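Local coordinates for protein ArsR family transcriptional regulator (Staphylococcus aureus, PDB 6CDB) that probably represses transcription by binding DNA as a dimer, and binds zinc ions, as expected of a metal-sensing regulator of the ArsR family, at residues 16-19 / 20-23. The protein carries 1 engineered substitution. Sequence-based numbering, arbitrary orientation.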
ATOM      1  N   VAL A  16      -9.183   3.335   1.035  1.00 33.67           N
ATOM      2  CA  VAL A  16      -7.781   2.988   1.284  1.00 35.16           C
ATOM      3  C   VAL A  16      -7.609   1.471   1.342  1.00 33.15           C
ATOM      4  O   VAL A  16      -6.681   0.894   0.745  1.00 30.28           O
ATOM      5  CB  VAL A  16      -7.298   3.660   2.583  1.00 35.55           C
ATOM      6  CG1 VAL A  16      -6.015   3.014   3.068  1.00 34.04           C
ATOM      7  CG2 VAL A  16      -7.095   5.153   2.368  1.00 32.29           C
ATOM      8  N   THR A  17      -8.506   0.805   2.068  1.00 33.07           N
ATOM      9  CA  THR A  17      -8.510  -0.651   2.117  1.00 32.22           C
ATOM     10  C   THR A  17      -8.615  -1.259   0.721  1.00 33.64           C
ATOM     11  O   THR A  17      -7.913  -2.227   0.409  1.00 34.41           O
ATOM     12  CB  THR A  17      -9.656  -1.136   3.010  1.00 33.88           C
ATOM     13  OG1 THR A  17      -9.501  -0.586   4.322  1.00 30.95           O
ATOM     14  CG2 THR A  17      -9.667  -2.659   3.110  1.00 34.16           C
ATOM     15  N   GLU A  18      -9.475  -0.707  -0.140  1.00 33.39           N
ATOM     16  CA  GLU A  18      -9.596  -1.274  -1.482  1.00 34.25           C
ATOM     17  C   GLU A  18      -8.326  -1.076  -2.295  1.00 38.17           C
ATOM     18  O   GLU A  18      -7.956  -1.953  -3.096  1.00 34.07           O
ATOM     19  CB  GLU A  18     -10.786  -0.666  -2.227  1.00 39.37           C
ATOM     20  CG  GLU A  18     -12.106  -0.782  -1.486  1.00 40.86           C
ATOM     21  CD  GLU A  18     -12.457  -2.236  -1.206  1.00 50.38           C
ATOM     22  OE1 GLU A  18     -12.377  -3.062  -2.148  1.00 59.63           O
ATOM     23  OE2 GLU A  18     -12.806  -2.537  -0.041  1.00 56.38           O
ATOM     24  N   ILE A  19      -7.654   0.067  -2.103  1.00 31.90           N
ATOM     25  CA  ILE A  19      -6.393   0.312  -2.788  1.00 30.68           C
ATOM     26  C   ILE A  19      -5.369  -0.741  -2.403  1.00 30.40           C
ATOM     27  O   ILE A  19      -4.726  -1.348  -3.272  1.00 32.34           O
ATOM     28  CB  ILE A  19      -5.880   1.732  -2.491  1.00 30.20           C
ATOM     29  CG1 ILE A  19      -6.728   2.762  -3.243  1.00 30.42           C
ATOM     30  CG2 ILE A  19      -4.392   1.850  -2.869  1.00 32.29           C
ATOM     31  CD1 ILE A  19      -6.519   4.176  -2.773  1.00 31.62           C
ATOM     32  N   PHE A  20      -5.184  -0.962  -1.100  1.00 28.26           N
ATOM     33  CA  PHE A  20      -4.186  -1.942  -0.678  1.00 28.73           C
ATOM     34  C   PHE A  20      -4.593  -3.363  -1.058  1.00 33.30           C
ATOM     35  O   PHE A  20      -3.730  -4.206  -1.337  1.00 31.33           O
ATOM     36  CB  PHE A  20      -3.954  -1.842   0.829  1.00 28.67           C
ATOM     37  CG  PHE A  20      -3.204  -0.602   1.244  1.00 31.55           C
ATOM     38  CD1 PHE A  20      -1.977  -0.302   0.686  1.00 32.00           C
ATOM     39  CD2 PHE A  20      -3.743   0.273   2.171  1.00 34.75           C
ATOM     40  CE1 PHE A  20      -1.277   0.854   1.062  1.00 35.77           C
ATOM     41  CE2 PHE A  20      -3.055   1.432   2.555  1.00 33.78           C
ATOM     42  CZ  PHE A  20      -1.818   1.721   1.984  1.00 32.45           C
ATOM     43  N   LYS A  21      -5.891  -3.655  -1.053  1.00 29.61           N
ATOM     44  CA  LYS A  21      -6.346  -4.972  -1.481  1.00 35.04           C
ATOM     45  C   LYS A  21      -5.995  -5.215  -2.941  1.00 33.66           C
ATOM     46  O   LYS A  21      -5.462  -6.270  -3.296  1.00 35.19           O
ATOM     47  CB  LYS A  21      -7.853  -5.114  -1.258  1.00 34.70           C
ATOM     48  CG  LYS A  21      -8.206  -5.703   0.075  1.00 38.04           C
ATOM     49  CD  LYS A  21      -9.714  -5.797   0.250  1.00 41.48           C
ATOM     50  CE  LYS A  21     -10.059  -6.403   1.598  1.00 42.03           C
ATOM     51  NZ  LYS A  21     -11.510  -6.296   1.870  1.00 45.17           N
ATOM     52  N   ALA A  22      -6.263  -4.229  -3.802  1.00 36.64           N
ATOM     53  CA  ALA A  22      -5.925  -4.381  -5.213  1.00 34.65           C
ATOM     54  C   ALA A  22      -4.421  -4.479  -5.420  1.00 36.72           C
ATOM     55  O   ALA A  22      -3.957  -5.210  -6.302  1.00 35.62           O
ATOM     56  CB  ALA A  22      -6.492  -3.218  -6.017  1.00 34.42           C
ATOM     57  N   LEU A  23      -3.636  -3.745  -4.633  1.00 32.96           N
ATOM     58  CA  LEU A  23      -2.194  -3.848  -4.806  1.00 32.07           C
ATOM     59  C   LEU A  23      -1.612  -5.101  -4.172  1.00 30.56           C
ATOM     60  O   LEU A  23      -0.413  -5.343  -4.326  1.00 31.03           O
ATOM     61  CB  LEU A  23      -1.496  -2.609  -4.227  1.00 31.66           C
ATOM     62  CG  LEU A  23      -1.725  -1.273  -4.928  1.00 33.45           C
ATOM     63  CD1 LEU A  23      -1.202  -0.152  -4.058  1.00 33.98           C
ATOM     64  CD2 LEU A  23      -1.025  -1.265  -6.297  1.00 32.07           C
TER
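V16 meets F20 one turn further along helix 10-23, and the same i to i+4 spacing joins T17 to K21 and I19 to L23: a local contact in the C-terminal half of helix 10-23, the chain's first helix, between the rest of its own subunit and the second one. The backbone holds it with four consecutive bonds, from F20 N to V16 O (3.0 Å), K21 N to T17 O, A22 N to E18 O (2.9 Å) and L23 N to I19 O.

V16 and F20 point the same way, and the touching is done by one methyl: V16 CG1 sits 3.4 Å from CE2 of the F20 ring. V16 CG1 reaches this place because it is anti to its own backbone N (chi1 164°), which leaves it beside the carbonyl carbon and leaning down the helix. F20 CD2 also comes within 3.3 Å of V16 O, which lies obliquely to the ring. From the second subunit, A98 packs on V16 and I29 on both T17 and F20.

I19 and L23 form the inward-facing pair, CG2 of I19 lying 3.9 Å from CD1 of L23. L68 packs against both, and I29 and M32 of helix 26-37 add to the cover of L23.

E18 and K21 are the exposed pair, while T17 beside K21 is buried. K21 stretches out fully beyond CG and runs back alongside T17, its CE 4.1 Å from T17 CG2. K21 NZ stays 4.4 Å from E18 OE2; the opposite charges may attract weakly, but the pair is beyond a salt bridge. T17 OG1 instead bonds to L13 O, a turn earlier.

Such an N-terminal helix, largely buried between its own winged helix-turn-helix domain and the partner subunit, is typical of the dimer interface of ArsR-family repressors.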